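Arginine kinase (PDB 4RF6) catalyses the reversible transfer of a phosphoryl group from ATP to L-arginine, giving phosphoarginine and ADP, in a single chain that carries two tandem phosphagen kinase repeats. Local coordinates at residues A[36-40]-A[41-45]; A[83-86]-A[87-91]; A[408-411]-A[412-415]; A[497-501]-A[502-506]; A[707-710]-A[711-714]. All coordinates share one frame; numbering follows the deposited sequence.

Interaction 1 (A[36-40]-A[41-45])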
loop_
_atom_site.group_PDB
_atom_site.type_symbol
_atom_site.label_atom_id
_atom_site.label_comp_id
_atom_site.label_asym_id
_atom_site.label_seq_id
_atom_site.Cartn_x
_atom_site.Cartn_y
_atom_site.Cartn_z
ATOM N N LYS A 36 -16.800 -37.966 5.038
ATOM C CA LYS A 36 -17.358 -38.442 3.782
ATOM C C LYS A 36 -16.663 -39.714 3.272
ATOM O O LYS A 36 -17.303 -40.587 2.679
ATOM C CB LYS A 36 -17.297 -37.328 2.730
ATOM C CG LYS A 36 -18.057 -37.635 1.450
ATOM C CD LYS A 36 -18.035 -36.461 0.476
ATOM C CE LYS A 36 -18.781 -35.254 1.022
ATOM N NZ LYS A 36 -18.909 -34.165 0.004
ATOM N N TYR A 37 -15.364 -39.837 3.522
ATOM C CA TYR A 37 -14.602 -40.928 2.915
ATOM C C TYR A 37 -13.917 -41.910 3.866
ATOM O O TYR A 37 -13.428 -42.951 3.422
ATOM C CB TYR A 37 -13.603 -40.368 1.907
ATOM C CG TYR A 37 -14.287 -39.619 0.799
ATOM C CD1 TYR A 37 -15.054 -40.294 -0.139
ATOM C CD2 TYR A 37 -14.186 -38.237 0.702
ATOM C CE1 TYR A 37 -15.690 -39.619 -1.153
ATOM C CE2 TYR A 37 -14.818 -37.550 -0.310
ATOM C CZ TYR A 37 -15.571 -38.246 -1.232
ATOM O OH TYR A 37 -16.206 -37.572 -2.244
ATOM N N LEU A 38 -13.866 -41.592 5.155
ATOM C CA LEU A 38 -13.433 -42.596 6.116
ATOM C C LEU A 38 -14.635 -43.425 6.548
ATOM O O LEU A 38 -15.282 -43.129 7.556
ATOM C CB LEU A 38 -12.748 -41.987 7.335
ATOM C CG LEU A 38 -12.173 -43.049 8.287
ATOM C CD1 LEU A 38 -10.849 -43.579 7.775
ATOM C CD2 LEU A 38 -12.032 -42.497 9.683
ATOM N N THR A 39 -14.937 -44.450 5.756
ATOM C CA THR A 39 -16.013 -45.383 6.047
ATOM C C THR A 39 -15.429 -46.516 6.892
ATOM O O THR A 39 -14.206 -46.702 6.905
ATOM C CB THR A 39 -16.636 -45.920 4.747
ATOM O OG1 THR A 39 -15.652 -46.651 4.007
ATOM C CG2 THR A 39 -17.168 -44.767 3.885
ATOM N N PRO A 40 -16.287 -47.254 7.625
ATOM C CA PRO A 40 -15.814 -48.331 8.507
ATOM C C PRO A 40 -14.930 -49.340 7.780
ATOM O O PRO A 40 -13.997 -49.880 8.372
ATOM C CB PRO A 40 -17.114 -49.005 8.950
ATOM C CG PRO A 40 -18.120 -47.908 8.937
ATOM C CD PRO A 40 -17.735 -47.011 7.783
ATOM N N LYS A 41 -15.218 -49.581 6.506
ATOM C CA LYS A 41 -14.440 -50.530 5.720
ATOM C C LYS A 41 -13.076 -49.972 5.307
ATOM O O LYS A 41 -12.071 -50.696 5.307
ATOM C CB LYS A 41 -15.231 -50.985 4.498
ATOM C CG LYS A 41 -16.385 -51.927 4.829
ATOM C CD LYS A 41 -15.891 -53.149 5.597
ATOM C CE LYS A 41 -16.989 -54.199 5.738
ATOM N NZ LYS A 41 -16.471 -55.485 6.294
ATOM N N VAL A 42 -13.049 -48.689 4.944
ATOM C CA VAL A 42 -11.791 -47.995 4.693
ATOM C C VAL A 42 -10.946 -48.055 5.955
ATOM O O VAL A 42 -9.753 -48.354 5.894
ATOM C CB VAL A 42 -12.001 -46.526 4.270
ATOM C CG1 VAL A 42 -10.670 -45.780 4.219
ATOM C CG2 VAL A 42 -12.678 -46.455 2.917
ATOM N N PHE A 43 -11.573 -47.792 7.101
ATOM C CA PHE A 43 -10.874 -47.844 8.382
ATOM C C PHE A 43 -10.319 -49.243 8.674
ATOM O O PHE A 43 -9.143 -49.389 9.020
ATOM C CB PHE A 43 -11.771 -47.384 9.541
ATOM C CG PHE A 43 -11.025 -47.203 10.837
ATOM C CD1 PHE A 43 -10.363 -46.013 11.103
ATOM C CD2 PHE A 43 -10.965 -48.227 11.777
ATOM C CE1 PHE A 43 -9.663 -45.837 12.285
ATOM C CE2 PHE A 43 -10.261 -48.062 12.963
ATOM C CZ PHE A 43 -9.610 -46.863 13.214
ATOM N N GLU A 44 -11.169 -50.261 8.546
ATOM C CA GLU A 44 -10.757 -51.647 8.777
ATOM C C GLU A 44 -9.577 -52.053 7.896
ATOM O O GLU A 44 -8.622 -52.673 8.365
ATOM C CB GLU A 44 -11.925 -52.613 8.547
ATOM C CG GLU A 44 -12.860 -52.782 9.740
ATOM C CD GLU A 44 -13.901 -53.873 9.528
ATOM O OE1 GLU A 44 -13.855 -54.560 8.483
ATOM O OE2 GLU A 44 -14.772 -54.044 10.411
ATOM N N SER A 45 -9.648 -51.695 6.619
ATOM C CA SER A 45 -8.629 -52.077 5.645
ATOM C C SER A 45 -7.257 -51.451 5.918
ATOM O O SER A 45 -6.224 -52.029 5.574
ATOM C CB SER A 45 -9.098 -51.696 4.235
ATOM O OG SER A 45 -8.087 -51.922 3.271
#
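Thr39 and Val42 face each other across the break between helix 33-37 and helix 40-46, with Thr39 as the N-cap of the second helix. The backbone leaves the first helix at Leu38, the centre of an inverse gamma turn, and the new helix starts at once: Phe43 N donates to Thr39 O (2.9 Å, 166° at the hydrogen) and Glu44 N to Pro40 O (2.9 Å). Pro40 suits the first turn, needing no N-H there.

Thr39 OG1 stands between its backbone N and carbonyl carbon (chi1 63°), which carries the hydroxyl over the helix end, where it accepts a weak bond from Val42 N (3.4 Å). Val42 CG2 crowds the same oxygen at 3.2 Å. On the inner side Leu38 spreads its two methyls, CD1 meeting Val42 CG1 at 4.2 Å and CD2 reaching Phe43 CD1 obliquely at 4.1 Å; the Phe43 ring goes on to meet Trp58 nearly at right angles. Outside, Lys41 NZ pairs with Glu44 OE1 (3.5 Å).

The kink joins two kinds of chemistry: a hydroxyl that serves an amide of the first helical turn, and branched and aromatic carbons that close over the buried side of the N-terminal domain.

Interaction 2 (A[83-86]-A[87-91])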
loop_
_atom_site.group_PDB
_atom_site.type_symbol
_atom_site.label_atom_id
_atom_site.label_comp_id
_atom_site.label_asym_id
_atom_site.label_seq_id
_atom_site.Cartn_x
_atom_site.Cartn_y
_atom_site.Cartn_z
ATOM N N THR A 83 -0.036 -42.772 -0.613
ATOM C CA THR A 83 -0.211 -44.036 -1.325
ATOM C C THR A 83 -0.697 -45.136 -0.396
ATOM O O THR A 83 -1.649 -45.853 -0.716
ATOM C CB THR A 83 1.090 -44.478 -1.998
ATOM O OG1 THR A 83 1.414 -43.549 -3.042
ATOM C CG2 THR A 83 0.949 -45.876 -2.594
ATOM N N LEU A 84 -0.040 -45.276 0.752
ATOM C CA LEU A 84 -0.385 -46.349 1.679
ATOM C C LEU A 84 -1.820 -46.173 2.171
ATOM O O LEU A 84 -2.545 -47.155 2.357
ATOM C CB LEU A 84 0.594 -46.409 2.855
ATOM C CG LEU A 84 0.554 -47.674 3.718
ATOM C CD1 LEU A 84 1.042 -48.895 2.943
ATOM C CD2 LEU A 84 1.363 -47.508 5.003
ATOM N N PHE A 85 -2.227 -44.919 2.357
ATOM C CA PHE A 85 -3.595 -44.603 2.751
ATOM C C PHE A 85 -4.364 -44.003 1.573
ATOM O O PHE A 85 -5.274 -43.190 1.755
ATOM C CB PHE A 85 -3.601 -43.657 3.954
ATOM C CG PHE A 85 -2.753 -44.141 5.101
ATOM C CD1 PHE A 85 -3.048 -45.338 5.741
ATOM C CD2 PHE A 85 -1.658 -43.406 5.532
ATOM C CE1 PHE A 85 -2.269 -45.789 6.794
ATOM C CE2 PHE A 85 -0.873 -43.849 6.583
ATOM C CZ PHE A 85 -1.177 -45.041 7.216
ATOM N N GLY A 86 -3.978 -44.420 0.369
ATOM C CA GLY A 86 -4.625 -44.003 -0.873
ATOM C C GLY A 86 -6.144 -44.072 -0.942
ATOM O O GLY A 86 -6.786 -43.113 -1.373
ATOM N N PRO A 87 -6.736 -45.205 -0.533
ATOM C CA PRO A 87 -8.201 -45.322 -0.571
ATOM C C PRO A 87 -8.916 -44.176 0.150
ATOM O O PRO A 87 -10.060 -43.858 -0.193
ATOM C CB PRO A 87 -8.453 -46.638 0.159
ATOM C CG PRO A 87 -7.242 -47.461 -0.170
ATOM C CD PRO A 87 -6.089 -46.491 -0.211
ATOM N N LEU A 88 -8.246 -43.565 1.124
ATOM C CA LEU A 88 -8.779 -42.386 1.799
ATOM C C LEU A 88 -8.398 -41.110 1.045
ATOM O O LEU A 88 -9.272 -40.364 0.595
ATOM C CB LEU A 88 -8.279 -42.314 3.246
ATOM C CG LEU A 88 -8.744 -41.092 4.043
ATOM C CD1 LEU A 88 -10.258 -41.054 4.123
ATOM C CD2 LEU A 88 -8.155 -41.099 5.433
ATOM N N PHE A 89 -7.095 -40.870 0.906
ATOM C CA PHE A 89 -6.591 -39.642 0.274
ATOM C C PHE A 89 -7.072 -39.435 -1.170
ATOM O O PHE A 89 -7.408 -38.309 -1.553
ATOM C CB PHE A 89 -5.055 -39.578 0.337
ATOM C CG PHE A 89 -4.512 -39.198 1.694
ATOM C CD1 PHE A 89 -4.441 -37.866 2.080
ATOM C CD2 PHE A 89 -4.062 -40.174 2.577
ATOM C CE1 PHE A 89 -3.941 -37.509 3.328
ATOM C CE2 PHE A 89 -3.557 -39.830 3.829
ATOM C CZ PHE A 89 -3.501 -38.495 4.207
ATOM N N ASP A 90 -7.104 -40.502 -1.967
ATOM C CA ASP A 90 -7.520 -40.381 -3.371
ATOM C C ASP A 90 -8.921 -39.798 -3.507
ATOM O O ASP A 90 -9.164 -38.890 -4.307
ATOM C CB ASP A 90 -7.472 -41.737 -4.083
ATOM C CG ASP A 90 -6.059 -42.241 -4.284
ATOM O OD1 ASP A 90 -5.114 -41.455 -4.067
ATOM O OD2 ASP A 90 -5.903 -43.422 -4.666
ATOM N N ALA A 91 -9.843 -40.339 -2.722
ATOM C CA ALA A 91 -11.223 -39.870 -2.730
ATOM C C ALA A 91 -11.290 -38.415 -2.279
ATOM O O ALA A 91 -11.961 -37.590 -2.899
ATOM C CB ALA A 91 -12.074 -40.744 -1.834
#
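Phe85 and Phe89 meet one helical turn apart where helix 79-84 gives way to helix 86-96, and the aromatic side is tightly packed. Phe85 CB lies 3.8 Å from Phe89 CD2, while Phe85 O comes up to the edge of the Phe89 ring, near its plane, 3.4 Å from CD2. With CG anti to the carbonyl carbon (chi1 -76°), the Phe89 ring leans back along the helix over the preceding turn. Phe85 is the N-cap residue, yet it has no polar side chain to offer; its carbonyl oxygen takes the usual i+4 amide, Phe89 N, and also Leu88 N, the amide a capping side chain would commonly serve. Phe89 N approaches Phe85 O in the carbonyl plane and almost straight (3.1 Å, 170°), whereas Leu88 N comes from above that plane at a more bent 139°.

Gly86 fills the next position, buried, where a beta carbon would run into Thr83 O. Gly86 O accepts from Asp90 N at 2.7 Å. The partly exposed carboxylate of Asp90 lies close against the same carbonyl, with Asp90 CG 3.1 Å from Gly86 O. Pro87 follows in the first turn, where an amide hydrogen is not needed, and its exposed ring forms the solvent side of the contact.

Inward, Phe85 and Leu88 pack on Leu57 of helix 57-66 and Phe89 on Cys60 of the same helix. Phe89 also touches Val74, in a loop that probably binds substrate, as in related kinases, while Leu88 and Ala91 lie against Tyr37 of helix 33-37.

Interaction 3 (A[408-411]-A[412-415])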
loop_
_atom_site.group_PDB
_atom_site.type_symbol
_atom_site.label_atom_id
_atom_site.label_comp_id
_atom_site.label_asym_id
_atom_site.label_seq_id
_atom_site.Cartn_x
_atom_site.Cartn_y
_atom_site.Cartn_z
ATOM N N SER A 408 -7.294 12.275 -18.075
ATOM C CA SER A 408 -8.416 12.857 -18.809
ATOM C C SER A 408 -8.958 14.095 -18.100
ATOM O O SER A 408 -8.588 14.386 -16.961
ATOM C CB SER A 408 -9.543 11.844 -18.979
ATOM O OG SER A 408 -10.205 11.624 -17.746
ATOM N N LEU A 409 -9.831 14.826 -18.783
ATOM C CA LEU A 409 -10.533 15.943 -18.157
ATOM C C LEU A 409 -11.328 15.450 -16.959
ATOM O O LEU A 409 -11.357 16.097 -15.908
ATOM C CB LEU A 409 -11.488 16.609 -19.146
ATOM C CG LEU A 409 -12.315 17.752 -18.559
ATOM C CD1 LEU A 409 -11.427 18.946 -18.285
ATOM C CD2 LEU A 409 -13.466 18.147 -19.479
ATOM N N TYR A 410 -11.982 14.302 -17.118
ATOM C CA TYR A 410 -12.831 13.790 -16.051
ATOM C C TYR A 410 -12.002 13.400 -14.835
ATOM O O TYR A 410 -12.458 13.564 -13.701
ATOM C CB TYR A 410 -13.695 12.614 -16.519
ATOM C CG TYR A 410 -15.097 12.664 -15.942
ATOM C CD1 TYR A 410 -15.306 12.590 -14.567
ATOM C CD2 TYR A 410 -16.203 12.792 -16.768
ATOM C CE1 TYR A 410 -16.582 12.644 -14.032
ATOM C CE2 TYR A 410 -17.485 12.843 -16.246
ATOM C CZ TYR A 410 -17.667 12.770 -14.881
ATOM O OH TYR A 410 -18.939 12.821 -14.357
ATOM N N ASP A 411 -10.791 12.888 -15.066
ATOM C CA ASP A 411 -9.849 12.667 -13.970
ATOM C C ASP A 411 -9.672 13.962 -13.177
ATOM O O ASP A 411 -9.727 13.965 -11.943
ATOM C CB ASP A 411 -8.480 12.208 -14.496
ATOM C CG ASP A 411 -8.494 10.781 -15.004
ATOM O OD1 ASP A 411 -9.335 9.995 -14.521
ATOM O OD2 ASP A 411 -7.661 10.448 -15.875
ATOM N N CYS A 412 -9.471 15.063 -13.896
ATOM C CA CYS A 412 -9.187 16.350 -13.260
ATOM C C CYS A 412 -10.365 16.910 -12.475
ATOM O O CYS A 412 -10.180 17.530 -11.430
ATOM C CB CYS A 412 -8.745 17.374 -14.304
ATOM S SG CYS A 412 -7.133 17.019 -15.020
ATOM N N ILE A 413 -11.579 16.687 -12.973
ATOM C CA ILE A 413 -12.757 17.294 -12.364
ATOM C C ILE A 413 -13.460 16.358 -11.384
ATOM O O ILE A 413 -14.397 16.764 -10.689
ATOM C CB ILE A 413 -13.760 17.754 -13.441
ATOM C CG1 ILE A 413 -14.483 16.542 -14.042
ATOM C CG2 ILE A 413 -13.043 18.564 -14.525
ATOM C CD1 ILE A 413 -15.615 16.908 -14.970
ATOM N N ASN A 414 -12.997 15.113 -11.311
ATOM C CA ASN A 414 -13.690 14.079 -10.536
ATOM C C ASN A 414 -14.020 14.462 -9.090
ATOM O O ASN A 414 -15.142 14.256 -8.629
ATOM C CB ASN A 414 -12.931 12.745 -10.585
ATOM C CG ASN A 414 -13.748 11.595 -10.024
ATOM O OD1 ASN A 414 -14.731 11.166 -10.635
ATOM N ND2 ASN A 414 -13.355 11.097 -8.851
ATOM N N SER A 415 -13.055 15.034 -8.378
ATOM C CA SER A 415 -13.274 15.392 -6.981
ATOM C C SER A 415 -14.377 16.434 -6.813
ATOM O O SER A 415 -15.096 16.431 -5.810
ATOM C CB SER A 415 -11.981 15.899 -6.348
ATOM O OG SER A 415 -12.107 15.954 -4.938
#
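Ile413 lies over the face of the Tyr410 ring in the first turns of helix 409-418. Ile413 CD1 sits over the centre of the Tyr410 ring, 4.3 Å from the centroid and only 7° off the ring normal, a CH-pi contact. Two unusual torsions make it possible. Tyr410 has a chi1 of -141°, away from the staggered values, which swings its ring forward, beside the following turn; Ile413 places CG1 between its backbone N and carbonyl carbon (chi1 74°), so that the extended arm ends above the ring. The other branch, CG2, turns to Leu409 and meets its CD1 at 4.1 Å. A beta-branched residue suits this place because its two arms serve two neighbours. Asn414 OD1 lies at the edge of the tyrosine ring, 4.1 Å from CE1, while its ND2 donates to Ala556 O.

At the start of the helix Ser408 and Asp411 exchange bonds. Ser408 OG accepts from Asp411 N (3.0 Å), and Asp411 OD2 accepts from Ser408 N (2.9 Å), which approaches from above the carboxylate plane. Asp411 also forms salt bridges with Arg370 and with Arg125 of the other repeat; these two cations would be expected to favour its charged form.

The reciprocal Ser-Asp pair is a capping box, the classic N-terminal signature of a helix, here combined with an i to i+3 CH-pi contact.

Interaction 4 (A[497-501]-A[502-506])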
loop_
_atom_site.group_PDB
_atom_site.type_symbol
_atom_site.label_atom_id
_atom_site.label_comp_id
_atom_site.label_asym_id
_atom_site.label_seq_id
_atom_site.Cartn_x
_atom_site.Cartn_y
_atom_site.Cartn_z
ATOM N N PRO A 497 -1.921 13.599 -8.097
ATOM C CA PRO A 497 -3.129 12.843 -8.466
ATOM C C PRO A 497 -2.901 11.845 -9.595
ATOM O O PRO A 497 -3.709 10.923 -9.750
ATOM C CB PRO A 497 -4.089 13.933 -8.948
ATOM C CG PRO A 497 -3.605 15.194 -8.288
ATOM C CD PRO A 497 -2.114 15.049 -8.281
ATOM N N GLY A 498 -1.841 12.024 -10.380
ATOM C CA GLY A 498 -1.622 11.177 -11.543
ATOM C C GLY A 498 -0.488 10.180 -11.388
ATOM O O GLY A 498 -0.172 9.439 -12.322
ATOM N N LEU A 499 0.122 10.157 -10.204
ATOM C CA LEU A 499 1.288 9.308 -9.949
ATOM C C LEU A 499 1.001 7.820 -10.120
ATOM O O LEU A 499 -0.046 7.324 -9.692
ATOM C CB LEU A 499 1.831 9.542 -8.533
ATOM C CG LEU A 499 2.589 10.825 -8.214
ATOM C CD1 LEU A 499 3.011 10.838 -6.745
ATOM C CD2 LEU A 499 3.803 10.969 -9.112
ATOM N N THR A 500 1.944 7.110 -10.743
ATOM C CA THR A 500 1.916 5.651 -10.772
ATOM C C THR A 500 2.638 5.140 -9.534
ATOM O O THR A 500 3.309 5.910 -8.837
ATOM C CB THR A 500 2.609 5.072 -12.016
ATOM O OG1 THR A 500 4.009 5.379 -11.971
ATOM C CG2 THR A 500 2.000 5.630 -13.297
ATOM N N ARG A 501 2.508 3.848 -9.250
ATOM C CA ARG A 501 3.156 3.277 -8.075
ATOM C C ARG A 501 4.660 3.517 -8.082
ATOM O O ARG A 501 5.227 3.970 -7.080
ATOM C CB ARG A 501 2.891 1.776 -7.975
ATOM C CG ARG A 501 3.736 1.088 -6.912
ATOM C CD ARG A 501 3.200 -0.297 -6.578
ATOM N NE ARG A 501 3.847 -0.822 -5.382
ATOM C CZ ARG A 501 4.898 -1.637 -5.391
ATOM N NH1 ARG A 501 5.418 -2.055 -6.540
ATOM N NH2 ARG A 501 5.423 -2.041 -4.247
ATOM N N ASN A 502 5.302 3.211 -9.205
ATOM C CA ASN A 502 6.758 3.313 -9.297
ATOM C C ASN A 502 7.274 4.748 -9.225
ATOM O O ASN A 502 8.320 5.002 -8.629
ATOM C CB ASN A 502 7.271 2.609 -10.559
ATOM C CG ASN A 502 7.109 1.102 -10.491
ATOM O OD1 ASN A 502 7.085 0.520 -9.407
ATOM N ND2 ASN A 502 6.997 0.462 -11.652
ATOM N N GLU A 503 6.549 5.685 -9.830
ATOM C CA GLU A 503 6.896 7.103 -9.695
ATOM C C GLU A 503 6.933 7.545 -8.231
ATOM O O GLU A 503 7.894 8.178 -7.783
ATOM C CB GLU A 503 5.898 7.984 -10.444
ATOM C CG GLU A 503 5.986 7.956 -11.960
ATOM C CD GLU A 503 4.960 8.884 -12.596
ATOM O OE1 GLU A 503 5.357 9.941 -13.126
ATOM O OE2 GLU A 503 3.755 8.557 -12.546
ATOM N N ARG A 504 5.880 7.222 -7.485
ATOM C CA ARG A 504 5.795 7.642 -6.084
ATOM C C ARG A 504 6.951 7.068 -5.267
ATOM O O ARG A 504 7.536 7.760 -4.426
ATOM C CB ARG A 504 4.453 7.230 -5.462
ATOM C CG ARG A 504 4.296 7.696 -4.017
ATOM C CD ARG A 504 2.985 7.203 -3.407
ATOM N NE ARG A 504 1.827 7.740 -4.118
ATOM C CZ ARG A 504 1.085 7.045 -4.970
ATOM N NH1 ARG A 504 1.374 5.775 -5.217
ATOM N NH2 ARG A 504 0.052 7.617 -5.574
ATOM N N LEU A 505 7.273 5.801 -5.519
ATOM C CA LEU A 505 8.394 5.143 -4.859
ATOM C C LEU A 505 9.726 5.771 -5.273
ATOM O O LEU A 505 10.629 5.904 -4.450
ATOM C CB LEU A 505 8.409 3.642 -5.172
ATOM C CG LEU A 505 7.328 2.764 -4.545
ATOM C CD1 LEU A 505 7.326 1.384 -5.183
ATOM C CD2 LEU A 505 7.537 2.640 -3.044
ATOM N N ASP A 506 9.854 6.139 -6.546
ATOM C CA ASP A 506 11.077 6.789 -7.025
ATOM C C ASP A 506 11.255 8.148 -6.363
ATOM O O ASP A 506 12.355 8.514 -5.961
ATOM C CB ASP A 506 11.063 6.968 -8.547
ATOM C CG ASP A 506 11.313 5.672 -9.295
ATOM O OD1 ASP A 506 11.734 4.682 -8.655
ATOM O OD2 ASP A 506 11.095 5.646 -10.527
HETATM O O HOH W 1 2.113 9.102 -14.369
HETATM O O HOH W 2 -0.452 5.475 -7.697
HETATM O O HOH W 3 3.566 3.838 -4.519
HETATM O O HOH W 4 4.652 -1.698 -9.506
#
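A capping box opens helix 501-516, which follows strand 479-488 in the C-terminal domain of the second repeat: Thr500 is the N-cap, and Glu503 returns the bond. Thr500 N donates to Glu503 OE2 (2.9 Å, 162°) on the anti side of the carboxylate, while Glu503 N makes a weak bond to Thr500 OG1 (3.3 Å). With its chain extended beyond CG, Glu503 reaches back past the helix end, where OE2 also takes a water that bridges to Gly498 O. Its other oxygen, OE1, accepts from Ala494 N, and Leu499 CD2 packs on Glu503 CB at 3.9 Å.

Two arginines flank the cap. The extended arm of Arg501 passes across Leu505, whose CD1 rests over the centre of the guanidinium face, 3.9 Å from CZ; a second water links Arg501 NH1 with Asn502 OD1, and Arg501 NE forms a salt bridge with Glu565. Arg504 bends at chi3 (-62°), which turns its guanidinium back toward the loop. Leu499 CB lies over one face of it, 4.0 Å from NH2, and two waters at its edge connect it to Leu499 O and Arg501 O.

Loop amide and helix amide are thus each supplied with a side-chain oxygen, water carries arginine N-H groups to backbone carbonyls, and leucines cover guanidinium faces while the edges keep polar partners. The negative Glu503 is also well placed to interact favourably with the helix dipole.

Interaction 5 (A[707-710]-A[711-714])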
loop_
_atom_site.group_PDB
_atom_site.type_symbol
_atom_site.label_atom_id
_atom_site.label_comp_id
_atom_site.label_asym_id
_atom_site.label_seq_id
_atom_site.Cartn_x
_atom_site.Cartn_y
_atom_site.Cartn_z
ATOM N N VAL A 707 3.984 43.334 8.910
ATOM C CA VAL A 707 4.110 43.050 10.341
ATOM C C VAL A 707 4.866 44.159 11.073
ATOM O O VAL A 707 4.542 44.499 12.219
ATOM C CB VAL A 707 4.781 41.678 10.585
ATOM C CG1 VAL A 707 5.065 41.458 12.057
ATOM C CG2 VAL A 707 3.889 40.551 10.058
ATOM N N LYS A 708 5.867 44.727 10.406
ATOM C CA LYS A 708 6.637 45.830 10.976
ATOM C C LYS A 708 5.719 47.002 11.317
ATOM O O LYS A 708 5.797 47.569 12.405
ATOM C CB LYS A 708 7.716 46.278 9.986
ATOM C CG LYS A 708 8.697 47.326 10.522
ATOM C CD LYS A 708 9.690 47.706 9.426
ATOM C CE LYS A 708 10.982 48.276 9.985
ATOM N NZ LYS A 708 10.768 49.528 10.756
ATOM N N LYS A 709 4.835 47.352 10.387
ATOM C CA LYS A 709 3.899 48.447 10.614
ATOM C C LYS A 709 2.861 48.120 11.688
ATOM O O LYS A 709 2.438 49.001 12.438
ATOM C CB LYS A 709 3.220 48.851 9.305
ATOM C CG LYS A 709 4.191 49.435 8.291
ATOM C CD LYS A 709 3.475 50.236 7.224
ATOM C CE LYS A 709 4.459 51.118 6.468
ATOM N NZ LYS A 709 3.776 52.055 5.528
ATOM N N LEU A 710 2.444 46.857 11.752
ATOM C CA LEU A 710 1.534 46.416 12.805
ATOM C C LEU A 710 2.224 46.525 14.160
ATOM O O LEU A 710 1.598 46.883 15.161
ATOM C CB LEU A 710 1.069 44.975 12.558
ATOM C CG LEU A 710 0.308 44.742 11.250
ATOM C CD1 LEU A 710 -0.082 43.282 11.104
ATOM C CD2 LEU A 710 -0.920 45.636 11.185
ATOM N N LEU A 711 3.522 46.230 14.186
ATOM C CA LEU A 711 4.297 46.327 15.419
ATOM C C LEU A 711 4.463 47.770 15.875
ATOM O O LEU A 711 4.420 48.062 17.075
ATOM C CB LEU A 711 5.670 45.676 15.259
ATOM C CG LEU A 711 5.742 44.208 15.654
ATOM C CD1 LEU A 711 7.182 43.755 15.822
ATOM C CD2 LEU A 711 4.964 43.985 16.932
ATOM N N GLU A 712 4.661 48.669 14.915
ATOM C CA GLU A 712 4.872 50.080 15.228
ATOM C C GLU A 712 3.654 50.697 15.918
ATOM O O GLU A 712 3.788 51.603 16.740
ATOM C CB GLU A 712 5.259 50.865 13.969
ATOM C CG GLU A 712 6.757 50.818 13.648
ATOM C CD GLU A 712 7.067 51.013 12.168
ATOM O OE1 GLU A 712 6.119 51.097 11.359
ATOM O OE2 GLU A 712 8.266 51.075 11.818
ATOM N N ILE A 713 2.470 50.193 15.585
ATOM C CA ILE A 713 1.233 50.637 16.223
ATOM C C ILE A 713 1.044 49.964 17.588
ATOM O O ILE A 713 0.655 50.614 18.564
ATOM C CB ILE A 713 0.007 50.399 15.308
ATOM C CG1 ILE A 713 0.105 51.274 14.054
ATOM C CG2 ILE A 713 -1.292 50.675 16.055
ATOM C CD1 ILE A 713 -1.017 51.058 13.043
ATOM N N GLU A 714 1.347 48.672 17.669
ATOM C CA GLU A 714 1.219 47.955 18.938
ATOM C C GLU A 714 2.238 48.434 19.980
ATOM O O GLU A 714 2.081 48.174 21.177
ATOM C CB GLU A 714 1.360 46.445 18.725
ATOM C CG GLU A 714 0.571 45.604 19.719
ATOM C CD GLU A 714 -0.928 45.788 19.572
ATOM O OE1 GLU A 714 -1.641 45.676 20.589
ATOM O OE2 GLU A 714 -1.393 46.042 18.439
#
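Lys708 and Glu712, one turn apart on helix 696-714, form an i to i+4 salt bridge: Lys708 NZ is 3.1 Å from Glu712 OE2, on the syn side of the carboxylate but 33° out of its plane. The lysine chain runs extended until its last torsion, chi4 -62°, which folds the ammonium group over toward the glutamate. Both residues are exposed, as suits long charged chains on the outer face of the last helix of the protein. Glu712 turns its other oxygen, OE1, toward the preceding turn, where it lies 3.5 Å from Lys709 CA; the ammonium group of Lys709 stays apart, so that any attraction there acts only at a distance.

Beneath the ion pair runs the usual helical ladder. Leu711 N donates to Val707 O (2.8 Å), Glu712 N to Lys708 O (3.0 Å) and Glu714 N to Leu710 O (3.1 Å), while the rung from Ile713 N to Lys709 O is weak at 3.4 Å.

The inner face is apolar. Val707 and Leu711 pack on Ile479 of strand 479-488, and Leu710 and Ile713 on Ile658 of helix 655-661, so the helix is amphipathic, with branched aliphatic residues turned to the rest of the C-terminal catalytic domain. Glu714 is the buried exception among the acids: its two oxygens accept from Lys648 N and Ala649 N at the start of helix 647-651. The bend at chi2 (65°) turns the carboxylate to these amides, while Glu714 CB sits 3.6 Å from Leu710 O.

Following the chain, the five contacts come in series; each closes only a turn of backbone, and none encloses or crosses another. Interactions 1 and 2 lie in the N-terminal domain of the first repeat and touch directly: Tyr37 CD1 is 3.5 Å from Ala91 CB, so that two helix junctions are packed together. Interaction 3 opens a helix in the N-terminal domain of the second repeat, and interaction 4 opens one in its C-terminal part; their nearest atoms are about 6 Å apart. Interaction 5 lies in the final helix, with its centre about 96 Å from that of interaction 1, on the opposite side of the chain's centre.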